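Local atomic coordinates of specific mitochondrial acyl carrier protein (Toxoplasma, PDB entry 3CE7), a protein that probably carries growing acyl chains on a phosphopantetheine arm during fatty acid biosynthesis in the mitochondrion. Residues D14-C28 with L86-A98. Sequence-based numbering, arbitrary orientation.
Sequences DTDINAVTNYIVGMC and LQEIADFVVSERA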
loop_
_atom_site.group_PDB
_atom_site.type_symbol
_atom_site.label_atom_id
_atom_site.label_comp_id
_atom_site.label_asym_id
_atom_site.label_seq_id
_atom_site.Cartn_x
_atom_site.Cartn_y
_atom_site.Cartn_z
ATOM N N ASP A 14 2.098 5.346 -13.829
ATOM C CA ASP A 14 1.358 5.486 -12.561
ATOM C C ASP A 14 -0.164 5.367 -12.691
ATOM O O ASP A 14 -0.884 5.405 -11.688
ATOM C CB ASP A 14 1.800 6.717 -11.743
ATOM C CG ASP A 14 1.564 8.028 -12.455
ATOM O OD1 ASP A 14 0.747 8.069 -13.397
ATOM O OD2 ASP A 14 2.189 9.041 -12.040
ATOM N N THR A 15 -0.638 5.196 -13.921
ATOM C CA THR A 15 -2.051 4.928 -14.174
ATOM C C THR A 15 -2.291 3.494 -14.664
ATOM O O THR A 15 -3.414 3.141 -15.035
ATOM C CB THR A 15 -2.674 5.946 -15.163
ATOM O OG1 THR A 15 -1.914 5.970 -16.381
ATOM C CG2 THR A 15 -2.691 7.343 -14.546
ATOM N N ASP A 16 -1.230 2.681 -14.653
ATOM C CA ASP A 16 -1.289 1.268 -15.048
ATOM C C ASP A 16 -1.446 0.433 -13.768
ATOM O O ASP A 16 -0.498 0.291 -13.006
ATOM C CB ASP A 16 0.009 0.922 -15.802
ATOM C CG ASP A 16 0.116 -0.543 -16.228
ATOM O OD1 ASP A 16 -0.469 -1.440 -15.596
ATOM O OD2 ASP A 16 0.840 -0.798 -17.223
ATOM N N ILE A 17 -2.636 -0.121 -13.540
ATOM C CA ILE A 17 -2.904 -0.840 -12.285
ATOM C C ILE A 17 -2.006 -2.070 -12.070
ATOM O O ILE A 17 -1.609 -2.360 -10.935
ATOM C CB ILE A 17 -4.423 -1.187 -12.101
ATOM C CG1 ILE A 17 -4.704 -1.715 -10.678
ATOM C CG2 ILE A 17 -4.909 -2.143 -13.185
ATOM C CD1 ILE A 17 -4.357 -0.717 -9.569
ATOM N N ASN A 18 -1.679 -2.786 -13.141
ATOM C CA ASN A 18 -0.761 -3.923 -13.004
ATOM C C ASN A 18 0.601 -3.475 -12.483
ATOM O O ASN A 18 1.122 -4.043 -11.512
ATOM C CB ASN A 18 -0.625 -4.692 -14.321
ATOM C CG ASN A 18 -1.831 -5.571 -14.616
ATOM O OD1 ASN A 18 -2.823 -5.561 -13.887
ATOM N ND2 ASN A 18 -1.748 -6.335 -15.707
ATOM N N ALA A 19 1.161 -2.437 -13.101
ATOM C CA ALA A 19 2.498 -1.964 -12.736
ATOM C C ALA A 19 2.509 -1.386 -11.325
ATOM O O ALA A 19 3.411 -1.684 -10.531
ATOM C CB ALA A 19 2.990 -0.939 -13.754
ATOM N N VAL A 20 1.496 -0.579 -11.015
ATOM C CA VAL A 20 1.396 0.048 -9.699
ATOM C C VAL A 20 1.182 -1.022 -8.617
ATOM O O VAL A 20 1.775 -0.939 -7.535
ATOM C CB VAL A 20 0.287 1.129 -9.677
ATOM C CG1 VAL A 20 0.025 1.619 -8.264
ATOM C CG2 VAL A 20 0.672 2.299 -10.568
ATOM N N THR A 21 0.340 -2.013 -8.899
ATOM C CA THR A 21 0.091 -3.067 -7.913
ATOM C C THR A 21 1.363 -3.878 -7.639
ATOM O O THR A 21 1.745 -4.082 -6.483
ATOM C CB THR A 21 -1.070 -4.000 -8.321
ATOM O OG1 THR A 21 -2.270 -3.232 -8.517
ATOM C CG2 THR A 21 -1.323 -5.010 -7.206
ATOM N N ASN A 22 2.047 -4.297 -8.699
ATOM C CA ASN A 22 3.323 -5.002 -8.544
ATOM C C ASN A 22 4.326 -4.188 -7.719
ATOM O O ASN A 22 4.979 -4.724 -6.821
ATOM C CB ASN A 22 3.907 -5.389 -9.914
ATOM C CG ASN A 22 3.209 -6.595 -10.523
ATOM O OD1 ASN A 22 2.616 -7.399 -9.806
ATOM N ND2 ASN A 22 3.267 -6.721 -11.853
ATOM N N TYR A 23 4.419 -2.885 -7.995
ATOM C CA TYR A 23 5.344 -2.020 -7.279
ATOM C C TYR A 23 5.003 -1.940 -5.793
ATOM O O TYR A 23 5.880 -2.051 -4.915
ATOM C CB TYR A 23 5.348 -0.615 -7.893
ATOM C CG TYR A 23 6.628 0.119 -7.595
ATOM C CD1 TYR A 23 7.739 -0.039 -8.424
ATOM C CD2 TYR A 23 6.746 0.931 -6.468
ATOM C CE1 TYR A 23 8.934 0.604 -8.156
ATOM C CE2 TYR A 23 7.951 1.590 -6.189
ATOM C CZ TYR A 23 9.034 1.411 -7.043
ATOM O OH TYR A 23 10.243 2.044 -6.803
ATOM N N ILE A 24 3.717 -1.765 -5.512
ATOM C CA ILE A 24 3.243 -1.607 -4.144
ATOM C C ILE A 24 3.421 -2.899 -3.336
ATOM O O ILE A 24 3.776 -2.846 -2.164
ATOM C CB ILE A 24 1.802 -1.061 -4.136
ATOM C CG1 ILE A 24 1.848 0.428 -4.510
ATOM C CG2 ILE A 24 1.108 -1.318 -2.796
ATOM C CD1 ILE A 24 0.514 1.132 -4.602
ATOM N N VAL A 25 3.216 -4.049 -3.976
ATOM C CA VAL A 25 3.531 -5.335 -3.335
ATOM C C VAL A 25 5.009 -5.370 -2.922
ATOM O O VAL A 25 5.322 -5.702 -1.775
ATOM C CB VAL A 25 3.169 -6.544 -4.233
ATOM C CG1 VAL A 25 3.728 -7.864 -3.653
ATOM C CG2 VAL A 25 1.659 -6.642 -4.377
ATOM N N GLY A 26 5.893 -4.976 -3.835
ATOM C CA GLY A 26 7.335 -4.900 -3.543
ATOM C C GLY A 26 7.668 -3.975 -2.385
ATOM O O GLY A 26 8.508 -4.303 -1.531
ATOM N N MET A 27 7.010 -2.821 -2.343
ATOM C CA MET A 27 7.207 -1.865 -1.247
ATOM C C MET A 27 6.788 -2.476 0.086
ATOM O O MET A 27 7.474 -2.310 1.103
ATOM C CB MET A 27 6.376 -0.605 -1.472
ATOM C CG MET A 27 6.846 0.258 -2.618
ATOM S SD MET A 27 5.715 1.632 -2.908
ATOM C CE MET A 27 5.729 2.479 -1.340
ATOM N N CYS A 28 5.639 -3.153 0.072
ATOM C CA CYS A 28 5.072 -3.729 1.278
ATOM C C CYS A 28 5.994 -4.805 1.831
ATOM O O CYS A 28 6.153 -4.920 3.043
ATOM C CB CYS A 28 3.706 -4.331 0.987
ATOM S SG CYS A 28 2.927 -5.098 2.455
ATOM N N LEU A 86 -3.516 -4.179 -0.002
ATOM C CA LEU A 86 -2.676 -3.451 -0.960
ATOM C C LEU A 86 -3.409 -3.149 -2.264
ATOM O O LEU A 86 -3.143 -2.127 -2.892
ATOM C CB LEU A 86 -1.407 -4.230 -1.288
ATOM C CG LEU A 86 -0.449 -4.450 -0.123
ATOM C CD1 LEU A 86 0.647 -5.337 -0.634
ATOM C CD2 LEU A 86 0.093 -3.111 0.430
ATOM N N GLN A 87 -4.323 -4.028 -2.682
ATOM C CA GLN A 87 -5.072 -3.749 -3.898
ATOM C C GLN A 87 -5.832 -2.435 -3.773
ATOM O O GLN A 87 -5.900 -1.660 -4.734
ATOM C CB GLN A 87 -6.048 -4.873 -4.248
ATOM C CG GLN A 87 -6.650 -4.693 -5.627
ATOM C CD GLN A 87 -5.610 -4.849 -6.706
ATOM O OE1 GLN A 87 -5.133 -5.961 -6.963
ATOM N NE2 GLN A 87 -5.220 -3.731 -7.329
ATOM N N GLU A 88 -6.403 -2.184 -2.600
ATOM C CA GLU A 88 -7.132 -0.933 -2.372
ATOM C C GLU A 88 -6.216 0.283 -2.504
ATOM O O GLU A 88 -6.603 1.316 -3.056
ATOM C CB GLU A 88 -7.769 -0.955 -0.988
ATOM C CG GLU A 88 -8.942 -1.933 -0.884
ATOM C CD GLU A 88 -9.405 -2.130 0.544
ATOM O OE1 GLU A 88 -8.627 -1.818 1.465
ATOM O OE2 GLU A 88 -10.543 -2.613 0.754
ATOM N N ILE A 89 -4.997 0.151 -1.979
ATOM C CA ILE A 89 -4.039 1.246 -2.031
ATOM C C ILE A 89 -3.633 1.514 -3.480
ATOM O O ILE A 89 -3.656 2.676 -3.932
ATOM C CB ILE A 89 -2.820 0.995 -1.131
ATOM C CG1 ILE A 89 -3.296 0.771 0.311
ATOM C CG2 ILE A 89 -1.866 2.210 -1.193
ATOM C CD1 ILE A 89 -2.184 0.517 1.329
ATOM N N ALA A 90 -3.270 0.448 -4.201
ATOM C CA ALA A 90 -2.927 0.563 -5.626
ATOM C C ALA A 90 -4.073 1.196 -6.419
ATOM O O ALA A 90 -3.860 2.098 -7.229
ATOM C CB ALA A 90 -2.560 -0.789 -6.200
ATOM N N ASP A 91 -5.294 0.729 -6.164
ATOM C CA ASP A 91 -6.467 1.289 -6.827
ATOM C C ASP A 91 -6.600 2.797 -6.564
ATOM O O ASP A 91 -6.946 3.567 -7.472
ATOM C CB ASP A 91 -7.740 0.570 -6.376
ATOM C CG ASP A 91 -7.857 -0.860 -6.912
ATOM O OD1 ASP A 91 -7.065 -1.293 -7.765
ATOM O OD2 ASP A 91 -8.772 -1.573 -6.445
ATOM N N PHE A 92 -6.352 3.215 -5.319
ATOM C CA PHE A 92 -6.479 4.632 -4.979
ATOM C C PHE A 92 -5.418 5.455 -5.714
ATOM O O PHE A 92 -5.698 6.544 -6.242
ATOM C CB PHE A 92 -6.367 4.859 -3.474
ATOM C CG PHE A 92 -6.641 6.277 -3.079
ATOM C CD1 PHE A 92 -7.941 6.762 -3.054
ATOM C CD2 PHE A 92 -5.588 7.154 -2.788
ATOM C CE1 PHE A 92 -8.207 8.095 -2.706
ATOM C CE2 PHE A 92 -5.845 8.484 -2.436
ATOM C CZ PHE A 92 -7.148 8.953 -2.402
ATOM N N VAL A 93 -4.201 4.923 -5.768
ATOM C CA VAL A 93 -3.112 5.623 -6.456
ATOM C C VAL A 93 -3.486 5.828 -7.923
ATOM O O VAL A 93 -3.405 6.948 -8.445
ATOM C CB VAL A 93 -1.780 4.860 -6.340
ATOM C CG1 VAL A 93 -0.751 5.426 -7.310
ATOM C CG2 VAL A 93 -1.262 4.928 -4.914
ATOM N N VAL A 94 -3.906 4.752 -8.582
ATOM C CA VAL A 94 -4.228 4.833 -10.004
ATOM C C VAL A 94 -5.383 5.809 -10.228
ATOM O O VAL A 94 -5.315 6.658 -11.119
ATOM C CB VAL A 94 -4.497 3.444 -10.596
ATOM C CG1 VAL A 94 -5.157 3.554 -11.987
ATOM C CG2 VAL A 94 -3.183 2.671 -10.661
ATOM N N SER A 95 -6.417 5.707 -9.391
ATOM C CA SER A 95 -7.583 6.585 -9.523
ATOM C C SER A 95 -7.186 8.056 -9.392
ATOM O O SER A 95 -7.641 8.892 -10.181
ATOM C CB SER A 95 -8.681 6.211 -8.522
ATOM O OG SER A 95 -8.278 6.456 -7.194
ATOM N N GLU A 96 -6.312 8.367 -8.439
ATOM C CA GLU A 96 -5.893 9.758 -8.247
ATOM C C GLU A 96 -5.075 10.248 -9.430
ATOM O O GLU A 96 -5.282 11.357 -9.929
ATOM C CB GLU A 96 -5.123 9.930 -6.945
ATOM C CG GLU A 96 -6.017 9.840 -5.709
ATOM C CD GLU A 96 -7.023 10.981 -5.631
ATOM O OE1 GLU A 96 -6.603 12.148 -5.441
ATOM O OE2 GLU A 96 -8.231 10.710 -5.765
ATOM N N ARG A 97 -4.147 9.418 -9.886
ATOM C CA ARG A 97 -3.279 9.824 -10.983
ATOM C C ARG A 97 -4.048 9.915 -12.302
ATOM O O ARG A 97 -3.694 10.711 -13.170
ATOM C CB ARG A 97 -2.086 8.876 -11.114
ATOM C CG ARG A 97 -1.137 8.911 -9.912
ATOM C CD ARG A 97 -0.621 10.322 -9.591
ATOM N NE ARG A 97 0.138 10.902 -10.698
ATOM C CZ ARG A 97 0.823 12.039 -10.626
ATOM N NH1 ARG A 97 0.871 12.728 -9.488
ATOM N NH2 ARG A 97 1.481 12.478 -11.692
ATOM N N ALA A 98 -5.103 9.112 -12.439
ATOM C CA ALA A 98 -5.874 9.051 -13.680
ATOM C C ALA A 98 -6.852 10.211 -13.830
ATOM O O ALA A 98 -7.350 10.458 -14.927
ATOM C CB ALA A 98 -6.636 7.729 -13.772
HETATM O O HOH W 1 0.492 10.788 -13.817
#
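Ala-90 brings helix 86-98 against helix 17-28: its methyl is a small knob among Ile-17, Val-20, Thr-21 and Ile-24, and the short segments cross at 132°, their axes 9.0 Å apart at closest approach. Two isoleucines answer it as knobs from the other side. Ile-24 CD1 lies on the backbone of helix 86-98, 3.6 Å from Ala-90 CA, with Ile-89 and Val-93 further off, while its CG2 branch touches Leu-86 CD2. Ile-17 swings CG1 anti to its backbone N (chi1 -170°), and the bend at chi2 sets CD1 among Gln-87, Ala-90, Asp-91 and Val-94. Between these knobs Val-20 meets Val-93 and Val-94 with its two methyls, and at the far end Leu-86 CD1 reaches Cys-28 CB at 3.6 Å.

Along one flank, Gln-87 NE2 donates a bent hydrogen bond to Thr-21 OG1 (3.2 Å) and another to Asp-91 OD1, which fixes the turn of the amide; Thr-21 OG1 in turn donates to Ile-17 O.

Arg-97 closes the other end. Its CB rests 3.7 Å from Asp-14 O, CG passes the Asp-14 carboxylate carbon, CD approaches OD2, and NE forms a salt bridge to Asp-14 OD2 at 3.1 Å, the carboxylate and guanidinium planes turned 58° apart. NH2 donates to a water that itself donates to Asp-14 OD1, and NH1 binds Asp-72 O, tying in the chain just after helix 57-71. Beside it Thr-15 CG2 packs on the backbone joining Arg-97 to Ala-98.

Phe-63 and Val-67 of helix 57-71 touch Leu-86 and Val-93 in turn, so that the pair of first and last helices shares its core with this helix, as in the helical bundle characteristic of acyl carrier proteins.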